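Local coordinates for protein mandelate racemase/muconate lactonizing enzyme (PDB 4J3Z) that is probably an enzyme of the enolase superfamily that acts on carboxylate substrates, its exact reaction not being established, at residues L38-Y42 and Y312-E317; A344-R349 and I367-I373. One frame throughout, in Å; residues are numbered along the deposited sequence.

How the interactions relate
The chain first lays down the antiparallel sheet of strands 4-12, 24-31 and 36-41, then runs through three long helices and most of the barrel of the C-terminal domain. Interaction 1 closes that long excursion of 269 residues by setting the start of helix 315-327 against the last strand of the sheet. Interaction 2 opens only afterwards and closes a short loop of 17 residues, pairing strand 346-347 with strand 368-369; the two are in series, neither nested nor crossed. In space they are neighbours, with centres 12 Å apart: Leu38 packs on Ile367 and Leu369, Val316 on Ile367, and Pro315 on Val346, so the two-stranded ribbon joins the seam between the domains.

Interaction 1: residues L38-Y42 and Y312-E317; sequences LGEVY and YAGPVE
Strand 36-41 passes over the start of helix 315-327, its backbone coming nearest where the CA atoms of Glu40 and Glu317 lie 5.5 Å apart. Glu40 carries the contact. With CG anti to the backbone N (chi1 177°) and the chain extended beyond it, its carboxylate reaches into the turn that opens the helix, where two backbone N-H groups grip it. The N of Glu317 gives Glu40 OE1 an almost straight bond of 3.1 Å, arriving from above the carboxylate plane, while the N of Gly314, the N-cap residue, meets Glu40 OE2 at 2.8 Å on the syn side but tilted out of that plane. One bond to each oxygen fixes the rotation of the group, and the buried negative charge is probably eased by the positive end of the helix dipole. Gly314 suits this place, since a side chain there would run into OE1 of Glu40.

Apolar groups close in around the carboxylate. The CB of Ala313 lies between Glu40 OE2, at 3.4 Å, and the Tyr42 ring, whose CD1 is 4.0 Å from it. Further along, CE1 of Tyr42 comes within 3.4 Å of the carbonyl O of Tyr312, and the Tyr42 OH sits at the edge of the Tyr312 ring. On the other flank Val316 splits its branches: CG1 rests on CA of Gly39 at 3.7 Å, and CG2 touches CD1 of Leu38 at 4.0 Å. The Glu317 carboxylate lies obliquely beside the Tyr42 ring, the planes 59° apart; its OE2 is next to CB of Tyr42 and accepts a bond from Gly285 N.

Here a carboxylate from one domain binds the N-terminal turn of a helix in another, locking the N-terminal sheet domain of an enolase-superfamily enzyme onto its C-terminal barrel.

Interaction 2: residues A344-R349 and I367-I373; sequences ALVTGR and ITLNDAI
Asn370 lays its side-chain amide across the chain where helix 340-345 gives way to strand 346-347. With CG anti to its own carbonyl carbon (chi1 -50°), ND2 is brought to the carbonyl O of Ala344 at 2.7 Å, an acceptor lying in the amide plane although the bond is bent to 133° at the hydrogen. The backbone N of Asn370 holds the next carbonyl, that of Leu345, and Thr347 crosses the amide at about a right angle, its CG2 being 3.3 Å from OD1 of Asn370. Were the amide lost to an alanine here, the carbonyl of Ala344 would probably be left without this donor and CG2 of Thr347 without its neighbour.

On the strands themselves, Thr347 and Thr368 exchange two backbone bonds as an antiparallel hydrogen-bonded pair, their side chains on the same face. At the helix end CD1 of Leu345 fits between CD1 of Leu369 and CG2 of Ile373, 3.8 Å from each, the leucines meeting at a slant. CG2 of Ile367 reaches the bend at Gly348, 3.6 Å from the Gly348 C.

The side chains of Leu345 and Leu369 pack on strands 4-12 and 24-31, whereas Val346 and Ile367 lean on helix 315-327, which places the two-stranded ribbon between the N-terminal sheet and a barrel helix.

Interaction 1: residues L38-Y42 and Y312-E317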
ATOM      1  N   LEU D  38     -12.977  -8.923 -44.766  1.00 26.27           N
ATOM      2  CA  LEU D  38     -13.160  -7.505 -44.469  1.00 26.65           C
ATOM      3  C   LEU D  38     -12.665  -7.153 -43.072  1.00 27.90           C
ATOM      4  O   LEU D  38     -12.800  -7.948 -42.141  1.00 29.16           O
ATOM      5  CB  LEU D  38     -14.627  -7.088 -44.623  1.00 26.80           C
ATOM      6  CG  LEU D  38     -15.173  -6.757 -46.019  1.00 25.49           C
ATOM      7  CD1 LEU D  38     -16.628  -6.343 -45.895  1.00 25.42           C
ATOM      8  CD2 LEU D  38     -14.372  -5.657 -46.704  1.00 24.15           C
ATOM      9  N   GLY D  39     -12.083  -5.963 -42.942  1.00 27.70           N
ATOM     10  CA  GLY D  39     -11.604  -5.446 -41.663  1.00 26.92           C
ATOM     11  C   GLY D  39     -11.723  -3.931 -41.617  1.00 26.36           C
ATOM     12  O   GLY D  39     -11.752  -3.276 -42.661  1.00 27.02           O
ATOM     13  N   GLU D  40     -11.791  -3.376 -40.410  1.00 24.60           N
ATOM     14  CA  GLU D  40     -11.946  -1.942 -40.238  1.00 23.97           C
ATOM     15  C   GLU D  40     -10.930  -1.356 -39.251  1.00 23.80           C
ATOM     16  O   GLU D  40     -10.735  -1.881 -38.147  1.00 23.71           O
ATOM     17  CB  GLU D  40     -13.388  -1.601 -39.836  1.00 23.23           C
ATOM     18  CG  GLU D  40     -13.629  -0.130 -39.567  1.00 23.14           C
ATOM     19  CD  GLU D  40     -15.068   0.313 -39.789  1.00 23.71           C
ATOM     20  OE1 GLU D  40     -15.976  -0.535 -39.946  1.00 23.55           O
ATOM     21  OE2 GLU D  40     -15.282   1.541 -39.804  1.00 24.14           O
ATOM     22  N   VAL D  41     -10.302  -0.260 -39.676  1.00 23.02           N
ATOM     23  CA  VAL D  41      -9.291   0.448 -38.910  1.00 22.83           C
ATOM     24  C   VAL D  41      -9.931   1.622 -38.170  1.00 24.18           C
ATOM     25  O   VAL D  41     -10.736   2.384 -38.739  1.00 24.80           O
ATOM     26  CB  VAL D  41      -8.169   0.975 -39.836  1.00 22.61           C
ATOM     27  CG1 VAL D  41      -7.118   1.761 -39.061  1.00 22.40           C
ATOM     28  CG2 VAL D  41      -7.531  -0.163 -40.627  1.00 22.16           C
ATOM     29  N   TYR D  42      -9.572   1.759 -36.897  1.00 24.53           N
ATOM     30  CA  TYR D  42      -9.999   2.890 -36.102  1.00 25.39           C
ATOM     31  C   TYR D  42      -8.783   3.700 -35.670  1.00 26.12           C
ATOM     32  O   TYR D  42      -8.098   3.364 -34.697  1.00 26.12           O
ATOM     33  CB  TYR D  42     -10.843   2.423 -34.913  1.00 26.43           C
ATOM     34  CG  TYR D  42     -11.700   3.507 -34.298  1.00 27.12           C
ATOM     35  CD1 TYR D  42     -12.675   4.165 -35.042  1.00 28.07           C
ATOM     36  CD2 TYR D  42     -11.526   3.874 -32.974  1.00 27.46           C
ATOM     37  CE1 TYR D  42     -13.453   5.160 -34.469  1.00 30.24           C
ATOM     38  CE2 TYR D  42     -12.293   4.866 -32.393  1.00 28.12           C
ATOM     39  CZ  TYR D  42     -13.254   5.502 -33.140  1.00 29.59           C
ATOM     40  OH  TYR D  42     -14.011   6.486 -32.554  1.00 31.21           O
ATOM     41  N   TYR D 312     -18.021   3.827 -32.847  1.00 24.85           N
ATOM     42  CA  TYR D 312     -18.249   5.064 -33.573  1.00 26.12           C
ATOM     43  C   TYR D 312     -17.558   4.957 -34.928  1.00 27.47           C
ATOM     44  O   TYR D 312     -16.668   5.741 -35.260  1.00 28.97           O
ATOM     45  CB  TYR D 312     -17.775   6.288 -32.801  1.00 27.81           C
ATOM     46  CG  TYR D 312     -18.272   7.584 -33.409  1.00 30.82           C
ATOM     47  CD1 TYR D 312     -19.636   7.879 -33.446  1.00 31.63           C
ATOM     48  CD2 TYR D 312     -17.380   8.514 -33.949  1.00 32.89           C
ATOM     49  CE1 TYR D 312     -20.098   9.057 -34.008  1.00 32.90           C
ATOM     50  CE2 TYR D 312     -17.833   9.697 -34.512  1.00 33.63           C
ATOM     51  CZ  TYR D 312     -19.193   9.961 -34.539  1.00 34.10           C
ATOM     52  OH  TYR D 312     -19.651  11.132 -35.094  1.00 35.37           O
ATOM     53  N   ALA D 313     -17.990   3.964 -35.696  1.00 26.83           N
ATOM     54  CA  ALA D 313     -17.370   3.610 -36.961  1.00 27.96           C
ATOM     55  C   ALA D 313     -18.369   2.811 -37.800  1.00 26.64           C
ATOM     56  O   ALA D 313     -19.583   2.903 -37.580  1.00 26.66           O
ATOM     57  CB  ALA D 313     -16.090   2.811 -36.713  1.00 28.76           C
ATOM     58  N   GLY D 314     -17.867   2.024 -38.743  1.00 26.02           N
ATOM     59  CA  GLY D 314     -18.730   1.337 -39.707  1.00 26.73           C
ATOM     60  C   GLY D 314     -19.255  -0.045 -39.356  1.00 27.18           C
ATOM     61  O   GLY D 314     -19.085  -0.523 -38.233  1.00 27.23           O
ATOM     62  N   PRO D 315     -19.894  -0.708 -40.334  1.00 27.53           N
ATOM     63  CA  PRO D 315     -20.552  -1.986 -40.098  1.00 27.37           C
ATOM     64  C   PRO D 315     -19.589  -3.187 -40.027  1.00 28.17           C
ATOM     65  O   PRO D 315     -20.005  -4.288 -39.638  1.00 28.07           O
ATOM     66  CB  PRO D 315     -21.488  -2.110 -41.296  1.00 26.95           C
ATOM     67  CG  PRO D 315     -20.813  -1.364 -42.389  1.00 26.07           C
ATOM     68  CD  PRO D 315     -20.021  -0.267 -41.739  1.00 26.87           C
ATOM     69  N   VAL D 316     -18.322  -2.981 -40.387  1.00 27.57           N
ATOM     70  CA  VAL D 316     -17.332  -4.044 -40.250  1.00 28.06           C
ATOM     71  C   VAL D 316     -16.859  -4.174 -38.799  1.00 28.57           C
ATOM     72  O   VAL D 316     -16.952  -5.263 -38.219  1.00 30.14           O
ATOM     73  CB  VAL D 316     -16.156  -3.925 -41.249  1.00 28.50           C
ATOM     74  CG1 VAL D 316     -15.182  -5.071 -41.046  1.00 28.44           C
ATOM     75  CG2 VAL D 316     -16.669  -3.955 -42.685  1.00 28.56           C
ATOM     76  N   GLU D 317     -16.381  -3.079 -38.205  1.00 26.82           N
ATOM     77  CA  GLU D 317     -16.058  -3.070 -36.770  1.00 26.12           C
ATOM     78  C   GLU D 317     -17.268  -3.466 -35.907  1.00 27.09           C
ATOM     79  O   GLU D 317     -17.100  -4.091 -34.853  1.00 27.60           O
ATOM     80  CB  GLU D 317     -15.511  -1.708 -36.326  1.00 25.27           C
ATOM     81  CG  GLU D 317     -14.981  -1.664 -34.894  1.00 24.36           C
ATOM     82  CD  GLU D 317     -14.530  -0.273 -34.467  1.00 24.44           C
ATOM     83  OE1 GLU D 317     -15.394   0.613 -34.314  1.00 24.61           O
ATOM     84  OE2 GLU D 317     -13.307  -0.059 -34.273  1.00 24.11           O
TER

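Interaction 2: residues A344-R349 and I367-I373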
ATOM      1  N   ALA D 344     -26.663  -0.426 -45.995  1.00 27.06           N
ATOM      2  CA  ALA D 344     -26.434  -0.363 -47.441  1.00 27.35           C
ATOM      3  C   ALA D 344     -24.997  -0.726 -47.813  1.00 28.32           C
ATOM      4  O   ALA D 344     -24.770  -1.422 -48.812  1.00 28.81           O
ATOM      5  CB  ALA D 344     -26.776   1.026 -47.976  1.00 27.15           C
ATOM      6  N   LEU D 345     -24.031  -0.245 -47.024  1.00 28.28           N
ATOM      7  CA  LEU D 345     -22.605  -0.418 -47.356  1.00 29.11           C
ATOM      8  C   LEU D 345     -22.195  -1.891 -47.448  1.00 29.03           C
ATOM      9  O   LEU D 345     -21.400  -2.262 -48.311  1.00 30.74           O
ATOM     10  CB  LEU D 345     -21.690   0.361 -46.391  1.00 29.40           C
ATOM     11  CG  LEU D 345     -20.172   0.377 -46.687  1.00 30.17           C
ATOM     12  CD1 LEU D 345     -19.846   0.702 -48.146  1.00 30.64           C
ATOM     13  CD2 LEU D 345     -19.431   1.329 -45.764  1.00 28.56           C
ATOM     14  N   VAL D 346     -22.749  -2.718 -46.566  1.00 27.52           N
ATOM     15  CA  VAL D 346     -22.520  -4.163 -46.609  1.00 27.21           C
ATOM     16  C   VAL D 346     -23.844  -4.914 -46.792  1.00 26.46           C
ATOM     17  O   VAL D 346     -24.919  -4.338 -46.593  1.00 26.32           O
ATOM     18  CB  VAL D 346     -21.802  -4.666 -45.331  1.00 27.34           C
ATOM     19  CG1 VAL D 346     -20.339  -4.226 -45.306  1.00 27.66           C
ATOM     20  CG2 VAL D 346     -22.529  -4.195 -44.079  1.00 26.73           C
ATOM     21  N   THR D 347     -23.773  -6.181 -47.201  1.00 25.75           N
ATOM     22  CA  THR D 347     -24.907  -7.090 -47.016  1.00 26.51           C
ATOM     23  C   THR D 347     -24.512  -8.153 -45.977  1.00 27.92           C
ATOM     24  O   THR D 347     -23.462  -8.785 -46.095  1.00 27.57           O
ATOM     25  CB  THR D 347     -25.417  -7.737 -48.326  1.00 27.34           C
ATOM     26  OG1 THR D 347     -24.504  -8.749 -48.773  1.00 27.33           O
ATOM     27  CG2 THR D 347     -25.627  -6.681 -49.434  1.00 27.74           C
ATOM     28  N   GLY D 348     -25.338  -8.313 -44.945  1.00 28.98           N
ATOM     29  CA  GLY D 348     -25.058  -9.282 -43.880  1.00 29.47           C
ATOM     30  C   GLY D 348     -24.916  -8.678 -42.494  1.00 29.11           C
ATOM     31  O   GLY D 348     -24.854  -9.397 -41.499  1.00 29.21           O
ATOM     32  N   ARG D 349     -24.855  -7.353 -42.427  1.00 28.41           N
ATOM     33  CA  ARG D 349     -24.757  -6.637 -41.165  1.00 28.55           C
ATOM     34  C   ARG D 349     -25.704  -7.212 -40.104  1.00 29.68           C
ATOM     35  O   ARG D 349     -26.882  -7.446 -40.390  1.00 30.38           O
ATOM     36  CB  ARG D 349     -25.083  -5.164 -41.384  1.00 28.64           C
ATOM     37  CG  ARG D 349     -24.662  -4.248 -40.249  1.00 29.13           C
ATOM     38  CD  ARG D 349     -25.206  -2.844 -40.453  1.00 28.70           C
ATOM     39  NE  ARG D 349     -26.636  -2.799 -40.176  1.00 28.05           N
ATOM     40  CZ  ARG D 349     -27.154  -2.532 -38.982  1.00 28.91           C
ATOM     41  NH1 ARG D 349     -28.473  -2.532 -38.824  1.00 28.54           N
ATOM     42  NH2 ARG D 349     -26.353  -2.278 -37.945  1.00 28.57           N
ATOM     43  N   ILE D 367     -20.392 -10.691 -43.456  1.00 27.55           N
ATOM     44  CA  ILE D 367     -20.569  -9.418 -44.158  1.00 27.91           C
ATOM     45  C   ILE D 367     -19.741  -9.358 -45.439  1.00 28.55           C
ATOM     46  O   ILE D 367     -18.538  -9.631 -45.437  1.00 28.18           O
ATOM     47  CB  ILE D 367     -20.264  -8.193 -43.256  1.00 27.18           C
ATOM     48  CG1 ILE D 367     -18.892  -8.334 -42.571  1.00 27.15           C
ATOM     49  CG2 ILE D 367     -21.363  -8.019 -42.215  1.00 25.94           C
ATOM     50  CD1 ILE D 367     -18.411  -7.090 -41.856  1.00 25.17           C
ATOM     51  N   THR D 368     -20.408  -9.032 -46.541  1.00 28.91           N
ATOM     52  CA  THR D 368     -19.727  -8.754 -47.796  1.00 28.60           C
ATOM     53  C   THR D 368     -19.814  -7.249 -48.014  1.00 27.65           C
ATOM     54  O   THR D 368     -20.791  -6.621 -47.611  1.00 27.21           O
ATOM     55  CB  THR D 368     -20.380  -9.526 -48.964  1.00 30.15           C
ATOM     56  OG1 THR D 368     -20.439 -10.921 -48.642  1.00 31.29           O
ATOM     57  CG2 THR D 368     -19.598  -9.366 -50.263  1.00 30.01           C
ATOM     58  N   LEU D 369     -18.777  -6.664 -48.608  1.00 26.75           N
ATOM     59  CA  LEU D 369     -18.841  -5.278 -49.040  1.00 25.56           C
ATOM     60  C   LEU D 369     -19.561  -5.202 -50.383  1.00 27.52           C
ATOM     61  O   LEU D 369     -19.557  -6.167 -51.142  1.00 26.78           O
ATOM     62  CB  LEU D 369     -17.438  -4.683 -49.137  1.00 24.03           C
ATOM     63  CG  LEU D 369     -17.320  -3.172 -49.332  1.00 23.46           C
ATOM     64  CD1 LEU D 369     -17.680  -2.406 -48.069  1.00 23.02           C
ATOM     65  CD2 LEU D 369     -15.924  -2.814 -49.797  1.00 23.18           C
ATOM     66  N   ASN D 370     -20.200  -4.061 -50.649  1.00 30.14           N
ATOM     67  CA  ASN D 370     -20.822  -3.777 -51.946  1.00 29.75           C
ATOM     68  C   ASN D 370     -20.022  -2.667 -52.595  1.00 29.73           C
ATOM     69  O   ASN D 370     -20.100  -1.502 -52.178  1.00 30.04           O
ATOM     70  CB  ASN D 370     -22.273  -3.310 -51.779  1.00 30.13           C
ATOM     71  CG  ASN D 370     -23.090  -4.219 -50.880  1.00 30.61           C
ATOM     72  OD1 ASN D 370     -23.059  -5.439 -51.012  1.00 31.11           O
ATOM     73  ND2 ASN D 370     -23.845  -3.618 -49.972  1.00 30.58           N
ATOM     74  N   ASP D 371     -19.255  -3.026 -53.618  1.00 29.41           N
ATOM     75  CA  ASP D 371     -18.298  -2.105 -54.235  1.00 29.23           C
ATOM     76  C   ASP D 371     -18.896  -0.770 -54.706  1.00 30.54           C
ATOM     77  O   ASP D 371     -18.319   0.303 -54.459  1.00 32.04           O
ATOM     78  CB  ASP D 371     -17.536  -2.808 -55.359  1.00 28.67           C
ATOM     79  CG  ASP D 371     -16.401  -3.701 -54.839  1.00 28.13           C
ATOM     80  OD1 ASP D 371     -16.014  -3.579 -53.655  1.00 27.91           O
ATOM     81  OD2 ASP D 371     -15.886  -4.519 -55.626  1.00 27.34           O
ATOM     82  N   ALA D 372     -20.055  -0.836 -55.360  1.00 29.76           N
ATOM     83  CA  ALA D 372     -20.701   0.350 -55.917  1.00 29.77           C
ATOM     84  C   ALA D 372     -21.035   1.393 -54.845  1.00 31.19           C
ATOM     85  O   ALA D 372     -20.776   2.580 -55.030  1.00 33.17           O
ATOM     86  CB  ALA D 372     -21.940  -0.043 -56.709  1.00 29.86           C
ATOM     87  N   ILE D 373     -21.595   0.941 -53.723  1.00 30.58           N
ATOM     88  CA  ILE D 373     -21.861   1.799 -52.566  1.00 28.93           C
ATOM     89  C   ILE D 373     -20.566   2.371 -52.007  1.00 30.11           C
ATOM     90  O   ILE D 373     -20.449   3.582 -51.786  1.00 30.17           O
ATOM     91  CB  ILE D 373     -22.635   1.031 -51.468  1.00 28.30           C
ATOM     92  CG1 ILE D 373     -23.994   0.553 -52.007  1.00 27.32           C
ATOM     93  CG2 ILE D 373     -22.835   1.889 -50.222  1.00 28.68           C
ATOM     94  CD1 ILE D 373     -24.888   1.658 -52.548  1.00 25.90           C
TER
HETATM   95  O   HOH W   1     -22.818 -11.411 -47.904  1.00 23.14           O